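Local coordinates for protein putative short-chain dehydrogenase/reductase (Corynebacterium glutamicum, PDB 3E9N) that is a putative short-chain dehydrogenase/reductase with a Rossmann-type fold, possibly acting as an acetoacetyl-CoA reductase, though its true substrate is not established, at residues 127-131 / 210-214; 168-172 / 216-222. All blocks are in the same frame, centred on the assembly; numbering follows the deposited sequence. Where two conformers were deposited one is given.

Contact 1 of 2, residues 127-131 / 210-214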
ATOM      1  N   CYS A 127       0.207  12.656  22.013  1.00 32.71           N
ATOM      2  CA  CYS A 127      -0.252  11.792  20.932  0.50 34.05           C
ATOM      3  C   CYS A 127      -1.130  12.595  20.007  1.00 33.36           C
ATOM      4  O   CYS A 127      -2.047  13.277  20.488  1.00 33.66           O
ATOM      5  CB  CYS A 127      -1.140  10.695  21.495  0.50 33.64           C
ATOM      6  SG  CYS A 127      -0.290   9.595  22.522  0.50 40.37           S
ATOM      7  N   VAL A 128      -0.867  12.500  18.705  1.00 31.96           N
ATOM      8  CA  VAL A 128      -1.673  13.143  17.688  1.00 32.54           C
ATOM      9  C   VAL A 128      -2.400  12.038  16.915  1.00 32.93           C
ATOM     10  O   VAL A 128      -1.785  11.142  16.352  1.00 32.67           O
ATOM     11  CB  VAL A 128      -0.812  14.039  16.700  1.00 32.66           C
ATOM     12  CG1 VAL A 128      -1.713  14.702  15.617  1.00 32.50           C
ATOM     13  CG2 VAL A 128      -0.095  15.112  17.450  1.00 31.25           C
ATOM     14  N   ILE A 129      -3.721  12.085  16.911  1.00 33.27           N
ATOM     15  CA  ILE A 129      -4.460  11.070  16.241  1.00 33.48           C
ATOM     16  C   ILE A 129      -5.284  11.680  15.130  1.00 33.54           C
ATOM     17  O   ILE A 129      -6.021  12.628  15.376  1.00 34.84           O
ATOM     18  CB  ILE A 129      -5.362  10.314  17.208  1.00 34.13           C
ATOM     19  CG1 ILE A 129      -4.490   9.562  18.230  1.00 34.65           C
ATOM     20  CG2 ILE A 129      -6.241   9.324  16.415  1.00 32.39           C
ATOM     21  CD1 ILE A 129      -5.112   9.398  19.575  1.00 35.96           C
ATOM     22  N   TYR A 130      -5.148  11.157  13.914  1.00 33.08           N
ATOM     23  CA  TYR A 130      -5.965  11.603  12.762  1.00 32.26           C
ATOM     24  C   TYR A 130      -7.084  10.608  12.507  1.00 32.58           C
ATOM     25  O   TYR A 130      -6.837   9.388  12.587  1.00 31.85           O
ATOM     26  CB  TYR A 130      -5.099  11.717  11.514  1.00 32.38           C
ATOM     27  CG  TYR A 130      -3.885  12.637  11.638  1.00 33.64           C
ATOM     28  CD1 TYR A 130      -3.994  13.986  11.410  1.00 35.19           C
ATOM     29  CD2 TYR A 130      -2.612  12.127  11.955  1.00 35.80           C
ATOM     30  CE1 TYR A 130      -2.862  14.812  11.509  1.00 38.42           C
ATOM     31  CE2 TYR A 130      -1.488  12.934  12.056  1.00 34.67           C
ATOM     32  CZ  TYR A 130      -1.616  14.262  11.826  1.00 38.25           C
ATOM     33  OH  TYR A 130      -0.523  15.097  11.964  1.00 42.38           O
ATOM     34  N   ILE A 131      -8.312  11.097  12.273  1.00 32.77           N
ATOM     35  CA  ILE A 131      -9.398  10.236  11.865  1.00 33.97           C
ATOM     36  C   ILE A 131      -9.507  10.393  10.393  1.00 36.05           C
ATOM     37  O   ILE A 131      -9.873  11.465   9.924  1.00 36.55           O
ATOM     38  CB  ILE A 131     -10.742  10.640  12.424  1.00 34.27           C
ATOM     39  CG1 ILE A 131     -10.655  10.867  13.922  1.00 36.24           C
ATOM     40  CG2 ILE A 131     -11.779   9.532  12.166  1.00 32.43           C
ATOM     41  CD1 ILE A 131     -10.586   9.640  14.669  1.00 40.52           C
ATOM     42  N   ILE A 210      -9.425   5.402  19.931  1.00 30.24           N
ATOM     43  CA  ILE A 210      -8.578   6.477  20.429  1.00 30.92           C
ATOM     44  C   ILE A 210      -8.039   6.151  21.799  1.00 31.42           C
ATOM     45  O   ILE A 210      -6.850   6.281  22.052  1.00 32.46           O
ATOM     46  CB  ILE A 210      -9.225   7.879  20.303  1.00 30.65           C
ATOM     47  CG1 ILE A 210      -9.051   8.338  18.869  1.00 30.56           C
ATOM     48  CG2 ILE A 210      -8.535   8.874  21.240  1.00 30.29           C
ATOM     49  CD1 ILE A 210     -10.137   9.097  18.363  1.00 36.40           C
ATOM     50  N   ARG A 211      -8.898   5.628  22.651  1.00 32.21           N
ATOM     51  CA  ARG A 211      -8.495   5.227  23.993  1.00 32.92           C
ATOM     52  C   ARG A 211      -7.429   4.122  23.928  1.00 33.40           C
ATOM     53  O   ARG A 211      -6.437   4.151  24.637  1.00 33.85           O
ATOM     54  CB  ARG A 211      -9.749   4.761  24.773  1.00 32.83           C
ATOM     55  CG  ARG A 211      -9.456   4.128  26.187  1.00 34.48           C
ATOM     56  CD  ARG A 211      -8.586   5.068  27.108  1.00 32.68           C
ATOM     57  NE  ARG A 211      -9.276   6.322  27.360  1.00 31.81           N
ATOM     58  CZ  ARG A 211      -8.801   7.288  28.151  1.00 32.94           C
ATOM     59  NH1 ARG A 211      -9.484   8.394  28.332  1.00 32.80           N
ATOM     60  NH2 ARG A 211      -7.641   7.152  28.766  1.00 30.19           N
ATOM     61  N   PHE A 212      -7.626   3.129  23.071  1.00 33.63           N
ATOM     62  CA  PHE A 212      -6.613   2.109  22.914  1.00 33.57           C
ATOM     63  C   PHE A 212      -5.270   2.717  22.482  1.00 33.75           C
ATOM     64  O   PHE A 212      -4.201   2.237  22.883  1.00 32.84           O
ATOM     65  CB  PHE A 212      -7.071   1.079  21.890  1.00 33.79           C
ATOM     66  CG  PHE A 212      -6.002   0.096  21.497  1.00 35.20           C
ATOM     67  CD1 PHE A 212      -5.555  -0.854  22.414  1.00 35.61           C
ATOM     68  CD2 PHE A 212      -5.479   0.100  20.223  1.00 35.36           C
ATOM     69  CE1 PHE A 212      -4.582  -1.752  22.067  1.00 36.92           C
ATOM     70  CE2 PHE A 212      -4.521  -0.831  19.850  1.00 37.26           C
ATOM     71  CZ  PHE A 212      -4.067  -1.744  20.759  1.00 36.96           C
ATOM     72  N   VAL A 213      -5.305   3.770  21.663  1.00 33.43           N
ATOM     73  CA  VAL A 213      -4.049   4.250  21.093  1.00 32.57           C
ATOM     74  C   VAL A 213      -3.213   4.988  22.137  1.00 33.69           C
ATOM     75  O   VAL A 213      -1.975   4.790  22.267  1.00 34.10           O
ATOM     76  CB  VAL A 213      -4.293   5.154  19.851  1.00 33.41           C
ATOM     77  CG1 VAL A 213      -3.116   6.137  19.629  1.00 30.58           C
ATOM     78  CG2 VAL A 213      -4.584   4.297  18.570  1.00 29.42           C
ATOM     79  N   ILE A 214      -3.876   5.833  22.911  1.00 34.18           N
ATOM     80  CA  ILE A 214      -3.157   6.704  23.849  1.00 34.40           C
ATOM     81  C   ILE A 214      -2.754   5.937  25.096  1.00 36.15           C
ATOM     82  O   ILE A 214      -1.774   6.285  25.749  1.00 37.15           O
ATOM     83  CB  ILE A 214      -3.982   7.963  24.232  1.00 34.27           C
ATOM     84  CG1 ILE A 214      -5.173   7.643  25.149  1.00 32.54           C
ATOM     85  CG2 ILE A 214      -4.479   8.674  22.997  1.00 31.63           C
ATOM     86  CD1 ILE A 214      -6.130   8.887  25.312  1.00 33.49           C
TER
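Strand 127-131 packs against the last turn of helix 203-214. The axes of the two segments approach to 9.9 Å, and their N-to-C directions lie 149° apart, so they run roughly antiparallel. The CA atoms of Cys-127 and Ile-214 are 6.5 Å apart, and those of Ile-129 and Ile-210 7.5 Å. The helical turn is closed by a hydrogen bond from Ile-214 N to Ile-210 O, 3.1 Å long. No hydrogen bond crosses between the segments.

Side chains carry the contact. Ile-129 is its centre and points its CB toward the helix. Its CD1 lies 3.8 Å from Ile-210 CG2, 3.8 Å from Val-213 CG1 and 3.6 Å from Ile-214 CG2. The methyl thus sits among three helix residues. Cys-127 and Ile-131 extend the contact along the strand: Cys-127 CB is 4.2 Å from Ile-214 CG2, and Ile-131 CD1 is 3.8 Å from Ile-210 CD1. Val-128 and Tyr-130 point away, to the other face of the sheet, where they pack on helices 95-124 and 144-164. On the helix, Arg-211 faces away and forms salt bridges with Asp-24, Asp-28 and Asp-215. Phe-212 stacks on Phe-212 of the second subunit.

This is helix-on-sheet packing in the Rossmann-type SDR fold. Helix 16-25 covers the same sheet face, with Met-17 touching Ile-131 and Ile-21 touching Ile-210. The contact buries 251 Å², both sides summed, and all its close pairs are between apolar carbon atoms. Its chemistry implies cohesion by close fit and exclusion of water.

Contact 2 of 2, residues 168-172 / 216-222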
ATOM      1  N   GLY A 168       9.373  12.547  21.095  1.00 36.26           N
ATOM      2  CA  GLY A 168       8.490  11.970  22.085  1.00 35.25           C
ATOM      3  C   GLY A 168       7.054  11.993  21.629  1.00 35.21           C
ATOM      4  O   GLY A 168       6.164  11.523  22.362  1.00 36.39           O
ATOM      5  N   ILE A 169       6.806  12.528  20.433  1.00 33.74           N
ATOM      6  CA  ILE A 169       5.446  12.575  19.907  1.00 33.12           C
ATOM      7  C   ILE A 169       5.026  11.279  19.215  1.00 33.63           C
ATOM      8  O   ILE A 169       5.781  10.701  18.416  1.00 33.14           O
ATOM      9  CB  ILE A 169       5.245  13.759  18.936  1.00 33.44           C
ATOM     10  CG1 ILE A 169       5.465  15.100  19.677  1.00 32.01           C
ATOM     11  CG2 ILE A 169       3.855  13.678  18.243  1.00 32.51           C
ATOM     12  CD1 ILE A 169       5.348  16.326  18.801  1.00 31.50           C
ATOM     13  N   ARG A 170       3.828  10.803  19.557  1.00 32.95           N
ATOM     14  CA  ARG A 170       3.270   9.662  18.898  1.00 33.01           C
ATOM     15  C   ARG A 170       2.193  10.117  17.932  1.00 33.43           C
ATOM     16  O   ARG A 170       1.422  11.073  18.199  1.00 33.81           O
ATOM     17  CB  ARG A 170       2.755   8.622  19.919  1.00 33.19           C
ATOM     18  CG  ARG A 170       3.887   8.171  20.904  1.00 34.46           C
ATOM     19  CD  ARG A 170       3.487   6.954  21.725  1.00 38.82           C
ATOM     20  NE  ARG A 170       2.478   7.230  22.752  1.00 42.87           N
ATOM     21  CZ  ARG A 170       2.061   6.353  23.673  1.00 45.40           C
ATOM     22  NH1 ARG A 170       2.549   5.099  23.735  1.00 44.47           N
ATOM     23  NH2 ARG A 170       1.138   6.732  24.544  1.00 46.05           N
ATOM     24  N   VAL A 171       2.161   9.454  16.777  1.00 32.95           N
ATOM     25  CA  VAL A 171       1.266   9.839  15.729  1.00 31.75           C
ATOM     26  C   VAL A 171       0.499   8.602  15.297  1.00 31.86           C
ATOM     27  O   VAL A 171       1.080   7.547  15.089  1.00 31.42           O
ATOM     28  CB  VAL A 171       2.004  10.452  14.567  1.00 31.44           C
ATOM     29  CG1 VAL A 171       0.985  10.927  13.520  1.00 31.96           C
ATOM     30  CG2 VAL A 171       2.820  11.656  15.032  1.00 32.28           C
ATOM     31  N   SER A 172      -0.820   8.742  15.181  1.00 31.76           N
ATOM     32  CA  SER A 172      -1.651   7.629  14.880  1.00 31.58           C
ATOM     33  C   SER A 172      -2.822   7.982  13.963  1.00 31.34           C
ATOM     34  O   SER A 172      -3.355   9.096  13.999  1.00 30.43           O
ATOM     35  CB  SER A 172      -2.130   7.003  16.178  1.00 31.93           C
ATOM     36  OG  SER A 172      -2.900   5.856  15.879  1.00 36.13           O
ATOM     37  N   ALA A 216      -1.569   2.944  25.046  1.00 36.26           N
ATOM     38  CA  ALA A 216      -0.465   1.982  24.785  1.00 37.27           C
ATOM     39  C   ALA A 216       0.801   2.297  25.526  1.00 38.03           C
ATOM     40  O   ALA A 216       1.145   3.454  25.706  1.00 37.78           O
ATOM     41  CB  ALA A 216      -0.136   1.886  23.303  1.00 36.76           C
ATOM     42  N   GLY A 217       1.536   1.265  25.912  1.00 39.75           N
ATOM     43  CA  GLY A 217       2.716   1.473  26.746  1.00 40.78           C
ATOM     44  C   GLY A 217       3.787   2.255  26.008  1.00 42.41           C
ATOM     45  O   GLY A 217       3.696   2.448  24.798  1.00 42.01           O
ATOM     46  N   GLU A 218       4.838   2.631  26.734  1.00 44.44           N
ATOM     47  CA  GLU A 218       5.799   3.638  26.301  1.00 46.76           C
ATOM     48  C   GLU A 218       6.758   3.147  25.246  1.00 47.03           C
ATOM     49  O   GLU A 218       7.277   3.954  24.489  1.00 47.33           O
ATOM     50  CB  GLU A 218       6.621   4.127  27.488  1.00 47.30           C
ATOM     51  CG  GLU A 218       5.832   4.909  28.527  1.00 52.61           C
ATOM     52  CD  GLU A 218       5.824   6.389  28.181  1.00 59.05           C
ATOM     53  OE1 GLU A 218       4.739   7.021  28.146  1.00 58.99           O
ATOM     54  OE2 GLU A 218       6.932   6.904  27.903  1.00 62.91           O
ATOM     55  N   THR A 219       6.997   1.837  25.188  1.00 47.01           N
ATOM     56  CA  THR A 219       7.869   1.298  24.161  1.00 46.99           C
ATOM     57  C   THR A 219       7.130   1.102  22.853  1.00 46.59           C
ATOM     58  O   THR A 219       7.697   0.600  21.900  1.00 46.75           O
ATOM     59  CB  THR A 219       8.449  -0.086  24.524  1.00 47.10           C
ATOM     60  OG1 THR A 219       7.426  -1.068  24.362  1.00 48.66           O
ATOM     61  CG2 THR A 219       8.974  -0.117  25.910  1.00 45.98           C
ATOM     62  N   THR A 220       5.887   1.550  22.790  1.00 46.66           N
ATOM     63  CA  THR A 220       5.022   1.258  21.634  1.00 46.08           C
ATOM     64  C   THR A 220       4.370   2.494  21.019  1.00 44.09           C
ATOM     65  O   THR A 220       4.261   3.531  21.666  1.00 44.89           O
ATOM     66  CB  THR A 220       3.941   0.283  22.044  1.00 46.33           C
ATOM     67  OG1 THR A 220       4.506  -0.639  22.986  1.00 50.81           O
ATOM     68  CG2 THR A 220       3.460  -0.498  20.869  1.00 46.84           C
ATOM     69  N   GLN A 221       4.043   2.378  19.733  1.00 41.63           N
ATOM     70  CA  GLN A 221       3.202   3.296  18.964  1.00 39.08           C
ATOM     71  C   GLN A 221       2.169   2.411  18.256  1.00 37.00           C
ATOM     72  O   GLN A 221       2.539   1.497  17.522  1.00 36.20           O
ATOM     73  CB  GLN A 221       3.994   4.004  17.844  1.00 38.74           C
ATOM     74  CG  GLN A 221       4.884   5.121  18.270  1.00 40.97           C
ATOM     75  CD  GLN A 221       4.837   6.360  17.358  1.00 42.02           C
ATOM     76  OE1 GLN A 221       5.861   7.015  17.151  1.00 46.28           O
ATOM     77  NE2 GLN A 221       3.662   6.710  16.860  1.00 38.99           N
ATOM     78  N   ILE A 222       0.887   2.662  18.478  1.00 35.00           N
ATOM     79  CA  ILE A 222      -0.141   2.064  17.646  1.00 32.47           C
ATOM     80  C   ILE A 222      -0.306   3.104  16.585  1.00 32.84           C
ATOM     81  O   ILE A 222      -0.990   4.149  16.803  1.00 33.70           O
ATOM     82  CB  ILE A 222      -1.445   1.878  18.420  1.00 33.07           C
ATOM     83  CG1 ILE A 222      -1.149   1.195  19.769  1.00 31.05           C
ATOM     84  CG2 ILE A 222      -2.564   1.168  17.538  1.00 28.57           C
ATOM     85  CD1 ILE A 222      -0.858  -0.309  19.638  1.00 34.91           C
TER
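Arg-170 dominates this contact. It is the residue most covered by the other segment, with 107 Å² buried, and its side chain reaches from strand 170-176 to the turn that leads into strand 220-229. With chi1 m, chi2 t and chi3 m, the guanidinium arrives edge-on to the backbone carbonyls. Arg-170 NH1 donates to Ala-216 O at 2.9 Å and to Thr-220 O at 3.1 Å. These bonds bracket the type I beta turn from Gly-217 to Thr-220. Ser-172, with chi1 t, sends OG to Ile-222 O at 2.7 Å. The Gln-221 side chain bends in over the Arg-170 backbone.

Strand 220-229 is the edge strand of the sheet within this chain, and 170-176 is its parallel neighbour; the axes of 170-172 and 220-222 diverge by 25°. Joined through helix 203-214, the two strands form a beta-alpha-beta unit of the Rossmann-type SDR sheet. Helices 144-164 and 95-124 cover Ile-169. Thr-220 to Ile-222 pair antiparallel with a strand of the second subunit, continuing the sheet across the interface.

Both contacts are buried, but the centre of contact 1 lies about 8 Å from the centre of the chain, and that of contact 2 about 16 Å. They meet along one sheet. Strands 127-131 and 170-176 are neighbours in it, with probable hydrogen bonds from Val-128 N to Arg-170 O and from Tyr-130 N to Ser-172 O, each 2.7 Å. Helix 203-214 of contact 1 follows strand 170-176 in the chain and leads into strand 220-229, so it belongs to the crossover between the two strands of contact 2. The chemistry follows the place. Contact 1 is apolar packing against a helix. Contact 2 is polar and borders the second subunit.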